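Local coordinates for protein jasmonate-induced oxygenase 2 (Arabidopsis thaliana, PDB 6LSV) that oxidises the phytohormone jasmonate to 12-hydroxyjasmonate as an iron-dependent 2-oxoglutarate dioxygenase, using molecular oxygen and releasing succinate and carbon dioxide, at residues S305-P311 and Y324-D330; Q272-S277 and N320-Y324; N96-F100 and P155-I161. One frame throughout, in Å; residues are numbered along the deposited sequence.

Contact 1: S305-P311 and Y324-D330; sequences SDIPIQP and YPPMTFD
Ile-309 and Met-327 form a hydrogen-bonded pair in a short antiparallel ladder, the end-to-end directions of the two segments differing by 174°. Each backbone N binds the other's carbonyl: Ile-309 N reaches Met-327 O at 3.0 Å, and Met-327 N returns to Ile-309 O. Two CA-H...O contacts extend the pairing, from Pro-326 CA to Ile-309 O and, at 3.3 Å, from Thr-328 CA to Ile-307 O. Beyond them Asp-330 N donates to Ser-305 O at 2.9 Å, tying the start of helix 329-332 to the other segment.

Thr-328 is the N-cap of that helix. With chi1 at 71° its OG1 sits between the backbone N and carbonyl carbon and accepts from Gln-331 N, while CG2 lies against Asp-306 O. At the far end the Gln-310 side chain crosses that of Pro-326 obliquely, CB to CB 4.1 Å, and Pro-311 CG meets Tyr-324 CD1 at the ring edge, 4.1 Å away. Ser-305 OG gives Asp-330 OD2 a weak bond.

Ile-309 and Met-327 share one face of the ladder. Helix 269-274 receives Ile-309, Pro-311, Tyr-324 and Phe-329, and the Phe-329 side chain, its end leading away from the ladder, lies about 4 Å from the bound jasmonate (nearest atoms), beside Arg-333.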
# COMPACT_ATOMS: atom_id res chain seq x y z
N SER A 305 6.21 12.32 -9.96
CA SER A 305 4.85 12.15 -10.47
C SER A 305 4.63 12.74 -11.86
O SER A 305 3.62 12.41 -12.50
CB SER A 305 3.84 12.75 -9.48
OG SER A 305 4.27 14.01 -8.99
N ASP A 306 5.51 13.61 -12.35
CA ASP A 306 5.33 14.14 -13.70
C ASP A 306 6.21 13.45 -14.73
O ASP A 306 6.19 13.84 -15.91
CB ASP A 306 5.57 15.65 -13.72
CG ASP A 306 6.87 16.05 -13.04
OD1 ASP A 306 7.67 15.17 -12.70
OD2 ASP A 306 7.10 17.27 -12.87
N ILE A 307 6.97 12.44 -14.33
CA ILE A 307 7.77 11.65 -15.27
C ILE A 307 6.85 10.70 -16.02
O ILE A 307 6.13 9.91 -15.39
CB ILE A 307 8.88 10.87 -14.55
CG1 ILE A 307 9.92 11.82 -13.95
CG2 ILE A 307 9.54 9.89 -15.50
CD1 ILE A 307 11.08 11.09 -13.29
N PRO A 308 6.83 10.74 -17.36
CA PRO A 308 6.06 9.74 -18.11
C PRO A 308 6.67 8.36 -17.92
O PRO A 308 7.81 8.11 -18.30
CB PRO A 308 6.17 10.22 -19.56
CG PRO A 308 6.55 11.66 -19.47
CD PRO A 308 7.38 11.79 -18.22
N ILE A 309 5.90 7.46 -17.31
CA ILE A 309 6.34 6.11 -17.02
C ILE A 309 5.99 5.21 -18.19
O ILE A 309 4.85 5.22 -18.67
CB ILE A 309 5.70 5.59 -15.72
CG1 ILE A 309 6.19 6.41 -14.52
CG2 ILE A 309 5.98 4.11 -15.53
CD1 ILE A 309 7.68 6.37 -14.32
N GLN A 310 6.96 4.44 -18.66
CA GLN A 310 6.74 3.48 -19.73
C GLN A 310 7.73 2.34 -19.55
O GLN A 310 8.68 2.45 -18.76
CB GLN A 310 6.90 4.13 -21.11
CG GLN A 310 8.18 4.90 -21.32
CD GLN A 310 8.30 5.42 -22.74
OE1 GLN A 310 8.02 4.71 -23.70
NE2 GLN A 310 8.70 6.68 -22.88
N PRO A 311 7.51 1.21 -20.23
CA PRO A 311 8.48 0.11 -20.15
C PRO A 311 9.89 0.57 -20.49
O PRO A 311 10.11 1.30 -21.46
CB PRO A 311 7.95 -0.89 -21.18
CG PRO A 311 6.49 -0.64 -21.23
CD PRO A 311 6.30 0.83 -20.98
N TYR A 324 2.90 -1.16 -22.55
CA TYR A 324 2.11 -0.05 -22.03
C TYR A 324 2.57 1.27 -22.65
O TYR A 324 3.77 1.49 -22.83
CB TYR A 324 2.22 0.07 -20.50
CG TYR A 324 2.03 -1.23 -19.73
CD1 TYR A 324 3.10 -2.09 -19.51
CD2 TYR A 324 0.79 -1.57 -19.20
CE1 TYR A 324 2.93 -3.27 -18.80
CE2 TYR A 324 0.62 -2.74 -18.49
CZ TYR A 324 1.69 -3.59 -18.29
OH TYR A 324 1.53 -4.76 -17.59
N PRO A 325 1.63 2.16 -22.97
CA PRO A 325 2.00 3.50 -23.44
C PRO A 325 2.51 4.35 -22.29
O PRO A 325 2.32 4.00 -21.12
CB PRO A 325 0.69 4.05 -24.00
CG PRO A 325 -0.37 3.31 -23.24
CD PRO A 325 0.18 1.93 -23.05
N PRO A 326 3.17 5.47 -22.59
CA PRO A 326 3.67 6.33 -21.50
C PRO A 326 2.54 7.06 -20.79
O PRO A 326 1.56 7.49 -21.41
CB PRO A 326 4.59 7.32 -22.23
CG PRO A 326 4.09 7.32 -23.65
CD PRO A 326 3.65 5.91 -23.91
N MET A 327 2.68 7.19 -19.47
CA MET A 327 1.71 7.92 -18.66
C MET A 327 2.38 8.31 -17.35
O MET A 327 3.01 7.47 -16.70
CB MET A 327 0.46 7.07 -18.39
CG MET A 327 -0.60 7.77 -17.55
SD MET A 327 -2.04 6.74 -17.18
CE MET A 327 -3.12 7.13 -18.55
N THR A 328 2.26 9.58 -16.97
CA THR A 328 2.81 10.02 -15.70
C THR A 328 2.07 9.36 -14.55
O THR A 328 0.93 8.89 -14.69
CB THR A 328 2.73 11.54 -15.57
OG1 THR A 328 1.37 11.93 -15.39
CG2 THR A 328 3.30 12.22 -16.80
N PHE A 329 2.73 9.32 -13.39
CA PHE A 329 2.06 8.83 -12.19
C PHE A 329 0.99 9.79 -11.70
O PHE A 329 0.05 9.37 -11.01
CB PHE A 329 3.08 8.55 -11.08
CG PHE A 329 2.49 7.92 -9.86
CD1 PHE A 329 1.72 6.76 -9.97
CD2 PHE A 329 2.68 8.47 -8.61
CE1 PHE A 329 1.17 6.18 -8.85
CE2 PHE A 329 2.13 7.89 -7.49
CZ PHE A 329 1.37 6.74 -7.60
N ASP A 330 1.12 11.08 -12.03
CA ASP A 330 0.05 12.03 -11.72
C ASP A 330 -1.24 11.66 -12.45
O ASP A 330 -2.33 11.74 -11.87
CB ASP A 330 0.49 13.44 -12.10
CG ASP A 330 1.17 14.16 -10.96
OD1 ASP A 330 0.92 13.78 -9.79
OD2 ASP A 330 1.94 15.10 -11.22
O HOH W 1 2.76 4.14 -17.97

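Contact 2: Q272-S277 and N320-Y324; sequences QILSNS and NPPLY
The hydroxyl of Tyr-324 is held by two side chains that flank the end of helix 269-274. Gln-272 NE2 donates to Tyr-324 OH at 3.0 Å, almost straight (176°) and in its own amide plane, while Tyr-324 OH in turn donates a hydrogen bond to Ser-277 OG, which lies at the edge of the ring. The far end of the amide is fixed as well, since Gln-272 OE1 accepts from Ser-281 N and Lys-344 NZ. Over one ring face stands Ile-273, its CG1 4.0 Å from the centroid of the Tyr-324 ring in a CH-pi contact, with CG2 beside Tyr-324 CB.

Asn-276 is the C-prime residue of the Schellman motif that closes the helix. Its CG points opposite the backbone N (chi1 -157°), and the amide reaches the 320-324 backbone with both halves: OD1 takes Leu-323 N on a lone pair at 2.8 Å, and ND2 gives to Pro-321 O at 3.0 Å, coming from above that carbonyl plane. Leu-323 CD1 packs on Ser-277 CB.

One amide thus acts as donor and acceptor along a proline-rich loop, which sets its flip. The Tyr-324 hydroxyl likewise accepts and donates, but toward the helix end. All these bonds join neutral groups; the Lys-344 ammonium enters only in the second shell.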
# COMPACT_ATOMS: atom_id res chain seq x y z
N GLN A 272 5.62 -2.76 -12.45
CA GLN A 272 5.15 -3.70 -13.46
C GLN A 272 5.27 -3.09 -14.85
O GLN A 272 5.67 -3.77 -15.81
CB GLN A 272 3.71 -4.13 -13.18
CG GLN A 272 3.06 -4.88 -14.35
CD GLN A 272 1.81 -5.66 -13.95
OE1 GLN A 272 1.64 -6.07 -12.80
NE2 GLN A 272 0.93 -5.89 -14.92
N ILE A 273 4.94 -1.80 -14.98
CA ILE A 273 5.04 -1.12 -16.27
C ILE A 273 6.49 -0.94 -16.68
O ILE A 273 6.86 -1.18 -17.84
CB ILE A 273 4.29 0.22 -16.22
CG1 ILE A 273 2.80 0.00 -15.93
CG2 ILE A 273 4.47 0.99 -17.53
CD1 ILE A 273 2.14 1.18 -15.27
N LEU A 274 7.35 -0.53 -15.74
CA LEU A 274 8.76 -0.32 -16.07
C LEU A 274 9.44 -1.62 -16.47
O LEU A 274 10.22 -1.65 -17.43
CB LEU A 274 9.48 0.32 -14.88
CG LEU A 274 9.28 1.83 -14.72
CD1 LEU A 274 9.79 2.32 -13.38
CD2 LEU A 274 9.96 2.59 -15.85
N SER A 275 9.15 -2.71 -15.77
CA SER A 275 9.72 -4.01 -16.09
C SER A 275 9.07 -4.65 -17.31
O SER A 275 9.32 -5.83 -17.57
CB SER A 275 9.61 -4.95 -14.89
OG SER A 275 8.26 -5.31 -14.63
N ASN A 276 8.26 -3.90 -18.06
CA ASN A 276 7.50 -4.42 -19.20
C ASN A 276 6.79 -5.72 -18.83
O ASN A 276 6.78 -6.69 -19.59
CB ASN A 276 8.39 -4.62 -20.43
CG ASN A 276 7.59 -4.61 -21.74
OD1 ASN A 276 6.51 -4.03 -21.82
ND2 ASN A 276 8.13 -5.26 -22.76
N SER A 277 6.21 -5.74 -17.62
CA SER A 277 5.47 -6.86 -17.04
C SER A 277 6.35 -8.04 -16.65
O SER A 277 5.82 -9.12 -16.36
CB SER A 277 4.34 -7.36 -17.95
OG SER A 277 3.11 -6.73 -17.64
N ASN A 320 9.57 -8.90 -27.60
CA ASN A 320 9.02 -8.37 -26.35
C ASN A 320 8.81 -6.87 -26.53
O ASN A 320 9.56 -6.05 -25.99
CB ASN A 320 9.94 -8.64 -25.16
CG ASN A 320 10.13 -10.11 -24.90
OD1 ASN A 320 9.34 -10.94 -25.35
ND2 ASN A 320 11.18 -10.45 -24.16
N PRO A 321 7.79 -6.48 -27.30
CA PRO A 321 7.53 -5.05 -27.50
C PRO A 321 7.01 -4.42 -26.23
O PRO A 321 6.59 -5.12 -25.30
CB PRO A 321 6.45 -5.05 -28.60
CG PRO A 321 5.75 -6.35 -28.43
CD PRO A 321 6.81 -7.33 -28.00
N PRO A 322 7.05 -3.09 -26.13
CA PRO A 322 6.55 -2.43 -24.91
C PRO A 322 5.04 -2.60 -24.78
O PRO A 322 4.29 -2.33 -25.72
CB PRO A 322 6.94 -0.96 -25.13
CG PRO A 322 7.00 -0.81 -26.62
CD PRO A 322 7.55 -2.11 -27.11
N LEU A 323 4.61 -3.06 -23.61
CA LEU A 323 3.22 -3.45 -23.39
C LEU A 323 2.33 -2.32 -22.89
O LEU A 323 1.12 -2.51 -22.81
CB LEU A 323 3.16 -4.62 -22.41
CG LEU A 323 3.66 -5.97 -22.93
CD1 LEU A 323 4.14 -6.84 -21.77
CD2 LEU A 323 2.58 -6.68 -23.72
N TYR A 324 2.90 -1.16 -22.55
CA TYR A 324 2.11 -0.05 -22.03
C TYR A 324 2.57 1.27 -22.65
O TYR A 324 3.77 1.49 -22.83
CB TYR A 324 2.22 0.07 -20.50
CG TYR A 324 2.03 -1.23 -19.73
CD1 TYR A 324 3.10 -2.09 -19.51
CD2 TYR A 324 0.79 -1.57 -19.20
CE1 TYR A 324 2.93 -3.27 -18.80
CE2 TYR A 324 0.62 -2.74 -18.49
CZ TYR A 324 1.69 -3.59 -18.29
OH TYR A 324 1.53 -4.76 -17.59

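Contact 3: N96-F100 and P155-I161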
# COMPACT_ATOMS: atom_id res chain seq x y z
N ASN A 96 2.00 4.12 18.10
CA ASN A 96 1.63 5.52 17.97
C ASN A 96 0.37 5.68 17.14
O ASN A 96 -0.56 6.39 17.52
CB ASN A 96 2.78 6.32 17.36
CG ASN A 96 3.71 6.90 18.40
OD1 ASN A 96 3.67 8.10 18.67
ND2 ASN A 96 4.54 6.06 18.99
N TRP A 97 0.32 5.02 15.98
CA TRP A 97 -0.86 5.11 15.13
C TRP A 97 -2.06 4.42 15.77
O TRP A 97 -3.18 4.92 15.70
CB TRP A 97 -0.57 4.53 13.75
CG TRP A 97 0.14 5.50 12.85
CD1 TRP A 97 1.46 5.48 12.50
CD2 TRP A 97 -0.43 6.65 12.22
NE1 TRP A 97 1.74 6.55 11.67
CE2 TRP A 97 0.60 7.28 11.49
CE3 TRP A 97 -1.71 7.21 12.20
CZ2 TRP A 97 0.38 8.44 10.75
CZ3 TRP A 97 -1.92 8.36 11.46
CH2 TRP A 97 -0.88 8.96 10.75
N ARG A 98 -1.83 3.26 16.41
CA ARG A 98 -2.92 2.61 17.13
C ARG A 98 -3.51 3.54 18.18
O ARG A 98 -4.74 3.59 18.35
CB ARG A 98 -2.42 1.32 17.78
CG ARG A 98 -3.54 0.51 18.43
CD ARG A 98 -3.00 -0.53 19.41
NE ARG A 98 -1.99 -1.41 18.82
CZ ARG A 98 -2.24 -2.35 17.92
NH1 ARG A 98 -3.49 -2.54 17.48
NH2 ARG A 98 -1.26 -3.10 17.45
N GLU A 99 -2.66 4.29 18.89
CA GLU A 99 -3.15 5.25 19.87
C GLU A 99 -3.96 6.35 19.20
O GLU A 99 -4.98 6.80 19.74
CB GLU A 99 -1.97 5.84 20.65
CG GLU A 99 -2.31 7.03 21.53
CD GLU A 99 -3.21 6.67 22.69
OE1 GLU A 99 -2.71 6.12 23.69
OE2 GLU A 99 -4.43 6.95 22.61
N PHE A 100 -3.52 6.80 18.02
CA PHE A 100 -4.27 7.81 17.28
C PHE A 100 -5.67 7.30 16.94
O PHE A 100 -6.66 8.02 17.11
CB PHE A 100 -3.52 8.20 16.01
CG PHE A 100 -4.30 9.10 15.09
CD1 PHE A 100 -4.40 10.45 15.35
CD2 PHE A 100 -4.94 8.58 13.97
CE1 PHE A 100 -5.12 11.29 14.51
CE2 PHE A 100 -5.66 9.41 13.13
CZ PHE A 100 -5.75 10.76 13.40
N PRO A 155 -1.08 14.06 12.22
CA PRO A 155 -1.80 14.03 13.49
C PRO A 155 -1.06 14.75 14.60
O PRO A 155 0.06 15.25 14.41
CB PRO A 155 -1.93 12.53 13.80
CG PRO A 155 -1.76 11.87 12.51
CD PRO A 155 -0.80 12.70 11.73
N SER A 156 -1.67 14.77 15.78
CA SER A 156 -1.08 15.56 16.85
C SER A 156 -1.18 14.90 18.21
O SER A 156 -0.28 15.09 19.04
CB SER A 156 -1.74 16.93 16.87
OG SER A 156 -1.05 17.85 17.70
N PHE A 157 -2.25 14.13 18.48
CA PHE A 157 -2.53 13.72 19.84
C PHE A 157 -1.41 12.89 20.49
O PHE A 157 -0.94 13.28 21.56
CB PHE A 157 -3.85 12.95 19.95
CG PHE A 157 -3.96 12.16 21.23
CD1 PHE A 157 -4.11 12.81 22.45
CD2 PHE A 157 -3.84 10.78 21.22
CE1 PHE A 157 -4.18 12.09 23.63
CE2 PHE A 157 -3.91 10.06 22.40
CZ PHE A 157 -4.08 10.72 23.61
N PRO A 158 -1.00 11.74 19.93
CA PRO A 158 0.14 11.06 20.52
C PRO A 158 1.37 11.93 20.37
O PRO A 158 1.89 12.09 19.26
CB PRO A 158 0.26 9.76 19.70
CG PRO A 158 -1.03 9.65 18.95
CD PRO A 158 -1.42 11.07 18.69
N PRO A 159 1.83 12.55 21.46
CA PRO A 159 2.78 13.67 21.30
C PRO A 159 4.05 13.29 20.58
O PRO A 159 4.74 14.18 20.06
CB PRO A 159 3.05 14.09 22.75
CG PRO A 159 1.84 13.59 23.52
CD PRO A 159 1.56 12.27 22.87
N THR A 160 4.36 12.00 20.48
CA THR A 160 5.55 11.53 19.79
C THR A 160 5.30 11.18 18.33
O THR A 160 6.26 10.92 17.60
CB THR A 160 6.11 10.31 20.51
OG1 THR A 160 5.06 9.37 20.76
CG2 THR A 160 6.74 10.71 21.83
N ILE A 161 4.04 11.17 17.88
CA ILE A 161 3.71 10.54 16.60
C ILE A 161 4.44 11.21 15.45
O ILE A 161 4.93 10.54 14.53
CB ILE A 161 2.18 10.51 16.38
CG1 ILE A 161 1.83 9.56 15.23
CG2 ILE A 161 1.62 11.91 16.11
CD1 ILE A 161 0.34 9.34 15.05
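One flank of helix 87-102, at residues 96-100, packs against a loop that closes in a type I beta turn from Pro-158 to Ile-161 and runs straight into helix 161-186; the nearest CA atoms belong to Asn-96 and Ile-161, 5.6 Å apart. The contact thus joins the N-terminal region common to plant iron/ascorbate-dependent oxidoreductases to the long helix that packs outside the jelly-roll core.

The polar link is made at the turn. Thr-160 OG1 donates to Asn-96 OD1 at 2.8 Å, in the carbonyl plane and on a lone pair, and Asn-96 ND2 is occupied by Ala-92 O one helical turn back, so both ends of this amide are engaged and its rotation is set. Pro-158 packs on the helix flank, its CG 3.9 Å from Glu-99 CG and 4.1 Å from Phe-100 CB.

Inside, prolines and an isoleucine meet aromatic rings. Pro-155 lies over one face of Phe-100, its CG 4.2 Å from the centroid of the Phe-100 ring and displaced toward the rim, and the same CG touches Trp-97 CH2 at 3.5 Å. Tyr-139, from strand 137-144, adds a third ring, meeting the Phe-100 ring nearly at right angles and also touching the Trp-97 ring. At the exposed margin Glu-99 turns its carboxylate to the edge of the Phe-157 ring, the two planes 74° apart; Phe-157 also touches a crystal neighbour, which may influence its pose.

Ile-161 runs its CG1 opposite the backbone N (chi1 -166°), an extended course that carries the terminal methyl between Phe-100 CB and the indole: CD1 stands over the six-membered ring of Trp-97, 4.0 Å from its centroid and 12° off the normal.

How the contacts relate
Contacts 1 and 2 are neighbours that share Tyr-324 and serve the same helix, 269-274: side chains of the ladder of 305-311 and 324-330 pack on it, while 320-324 binds its end. Pro-311 CG bridges them, packing on Ile-273 O and Asn-276 OD1. Contact 3 lies on the opposite side of the chain's centre, its own centre about 35 Å from that of contact 1 and 41 Å from that of contact 2. All three are partly buried. Contact 1 relies mainly on backbone pairing, contact 2 on side-chain amides and hydroxyls, and contact 3 on apolar and CH-pi packing with one polar link. Among them contact 1 comes nearest the jasmonate, through Phe-329.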